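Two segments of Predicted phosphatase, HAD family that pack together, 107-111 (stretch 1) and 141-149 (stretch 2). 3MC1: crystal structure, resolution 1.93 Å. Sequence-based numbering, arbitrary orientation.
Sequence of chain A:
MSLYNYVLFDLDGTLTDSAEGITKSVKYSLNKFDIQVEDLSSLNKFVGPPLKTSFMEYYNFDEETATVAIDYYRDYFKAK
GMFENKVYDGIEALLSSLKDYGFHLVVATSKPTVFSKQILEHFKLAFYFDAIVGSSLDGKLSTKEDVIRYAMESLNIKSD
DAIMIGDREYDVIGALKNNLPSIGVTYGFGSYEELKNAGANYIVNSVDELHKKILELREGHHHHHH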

# COMPACT_ATOMS: atom_id res chain seq x y z
N VAL A 107 -6.18 -6.24 -4.04
CA VAL A 107 -5.21 -5.22 -3.67
C VAL A 107 -6.02 -3.93 -3.51
O VAL A 107 -6.79 -3.56 -4.38
CB VAL A 107 -4.12 -4.99 -4.74
CG1 VAL A 107 -3.30 -3.74 -4.38
CG2 VAL A 107 -3.20 -6.20 -4.84
N ALA A 108 -5.84 -3.27 -2.37
CA ALA A 108 -6.52 -2.02 -2.08
C ALA A 108 -5.38 -1.09 -1.68
O ALA A 108 -4.84 -1.20 -0.58
CB ALA A 108 -7.50 -2.20 -0.93
N THR A 109 -5.02 -0.17 -2.57
CA THR A 109 -3.90 0.72 -2.32
C THR A 109 -4.11 2.18 -2.72
O THR A 109 -4.92 2.48 -3.59
CB THR A 109 -2.65 0.18 -3.07
OG1 THR A 109 -1.53 1.05 -2.86
CG2 THR A 109 -2.92 0.07 -4.57
N SER A 110 -3.38 3.08 -2.07
CA SER A 110 -3.45 4.50 -2.41
C SER A 110 -2.57 4.73 -3.64
O SER A 110 -2.61 5.79 -4.27
CB SER A 110 -2.96 5.39 -1.25
OG SER A 110 -3.90 5.47 -0.20
N LYS A 111 -1.75 3.74 -3.99
CA LYS A 111 -0.91 3.89 -5.17
C LYS A 111 -1.82 3.90 -6.40
O LYS A 111 -2.83 3.20 -6.44
CB LYS A 111 0.09 2.73 -5.25
CG LYS A 111 1.09 2.87 -6.38
CD LYS A 111 1.97 1.65 -6.47
CE LYS A 111 3.42 2.03 -6.73
NZ LYS A 111 3.95 2.86 -5.61
N LEU A 141 -9.86 9.74 -6.18
CA LEU A 141 -10.08 8.55 -5.36
C LEU A 141 -8.66 8.16 -4.95
O LEU A 141 -7.89 7.69 -5.79
CB LEU A 141 -10.71 7.44 -6.20
CG LEU A 141 -10.94 6.09 -5.54
CD1 LEU A 141 -11.99 6.23 -4.45
CD2 LEU A 141 -11.40 5.07 -6.59
N SER A 142 -8.29 8.36 -3.69
CA SER A 142 -6.94 8.02 -3.27
C SER A 142 -6.67 7.68 -1.81
O SER A 142 -5.69 6.99 -1.53
CB SER A 142 -5.97 9.13 -3.71
OG SER A 142 -6.30 10.36 -3.11
N THR A 143 -7.49 8.14 -0.87
CA THR A 143 -7.23 7.80 0.53
C THR A 143 -7.52 6.32 0.74
O THR A 143 -8.33 5.74 0.03
CB THR A 143 -8.06 8.64 1.53
OG1 THR A 143 -9.46 8.42 1.32
CG2 THR A 143 -7.75 10.14 1.36
N LYS A 144 -6.85 5.72 1.72
CA LYS A 144 -7.02 4.31 2.01
C LYS A 144 -8.49 3.95 2.25
O LYS A 144 -8.99 2.95 1.74
CB LYS A 144 -6.16 3.93 3.23
CG LYS A 144 -6.01 2.44 3.48
CD LYS A 144 -5.48 1.68 2.26
CE LYS A 144 -4.18 2.28 1.70
NZ LYS A 144 -3.11 2.45 2.72
N GLU A 145 -9.18 4.78 3.04
CA GLU A 145 -10.59 4.55 3.32
C GLU A 145 -11.41 4.51 2.04
O GLU A 145 -12.24 3.63 1.85
CB GLU A 145 -11.15 5.67 4.20
CG GLU A 145 -12.67 5.69 4.25
CD GLU A 145 -13.22 6.92 4.93
OE1 GLU A 145 -12.88 8.04 4.49
OE2 GLU A 145 -14.00 6.78 5.90
N ASP A 146 -11.18 5.47 1.16
CA ASP A 146 -11.95 5.55 -0.08
C ASP A 146 -11.67 4.43 -1.08
O ASP A 146 -12.57 3.99 -1.78
CB ASP A 146 -11.74 6.91 -0.76
CG ASP A 146 -12.21 8.09 0.11
OD1 ASP A 146 -12.96 7.87 1.09
OD2 ASP A 146 -11.83 9.25 -0.21
N VAL A 147 -10.42 3.96 -1.15
CA VAL A 147 -10.10 2.90 -2.09
C VAL A 147 -10.64 1.55 -1.58
O VAL A 147 -11.13 0.73 -2.36
CB VAL A 147 -8.58 2.81 -2.34
CG1 VAL A 147 -8.24 1.61 -3.20
CG2 VAL A 147 -8.11 4.08 -3.04
N ILE A 148 -10.55 1.33 -0.28
CA ILE A 148 -11.06 0.09 0.29
C ILE A 148 -12.58 0.06 0.07
O ILE A 148 -13.14 -0.96 -0.34
CB ILE A 148 -10.74 -0.01 1.80
CG1 ILE A 148 -9.24 -0.27 2.00
CG2 ILE A 148 -11.58 -1.11 2.44
CD1 ILE A 148 -8.75 -0.19 3.46
N ARG A 149 -13.25 1.18 0.33
CA ARG A 149 -14.70 1.27 0.18
C ARG A 149 -15.12 1.01 -1.26
O ARG A 149 -16.12 0.33 -1.50
CB ARG A 149 -15.20 2.66 0.61
CG ARG A 149 -16.72 2.75 0.75
CD ARG A 149 -17.17 4.10 1.28
NE ARG A 149 -16.49 4.49 2.52
CZ ARG A 149 -16.61 3.85 3.68
NH1 ARG A 149 -17.40 2.78 3.76
NH2 ARG A 149 -15.96 4.28 4.75
O HOH W 1 -1.46 2.56 0.17
O HOH W 2 -2.85 5.08 2.35

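S110 is the polar hub of this contact and has the largest area covered by the other stretch. Its CA-to-CB bond points sideways, and with chi1 in the m rotamer the hydroxyl OG donates a hydrogen bond to the backbone carbonyl S142 O at 2.7 Å. S110 CA also lies 3.5 Å from S142 O, in a CA-H...O contact. Serine suits the place because its short side chain carries a hydroxyl that can give and receive at once: water 2 donates to S110 OG at 2.8 Å and accepts from K144 NZ at 2.7 Å, so the water joins the two stretches.

K144 opens the helix that T143 caps, T143 OG1 accepting a weak hydrogen bond from D146 N at 3.4 Å. The CA-to-CB bond of K144 is sideways, but three successive p rotamers after chi1 fold the chain so that its end comes nearer stretch 1. The aliphatic part packs on the backbone and hydroxyl of stretch 1, K144 CD lying 4.1 Å from A108 O and K144 CE 3.7 Å from S110 OG, while the ammonium reaches two waters that also bind S110. Water 1 accepts from S110 N at 3.0 Å and, weakly, from K144 NZ at 3.0 Å. A long lysine can lay its methylenes along the backbone and still bring its ammonium to the two waters.

A108 is the stretch 1 partner in the apolar side-chain pairs. Strand and helix run nearly antiparallel, at 152°, with axes approaching to 7.4 Å, and the CA atoms of A108 and I148 are just 5.5 Å apart. A methyl pointing toward the helix fits so close an approach: A108 CB meets I148 CG1 at 3.9 Å and V147 CG1 at 4.5 Å. V147, whose CA-to-CB bond also points toward stretch 1, places CG1 3.5 Å from T109 O, its branched side chain packing against backbone as well as methyl.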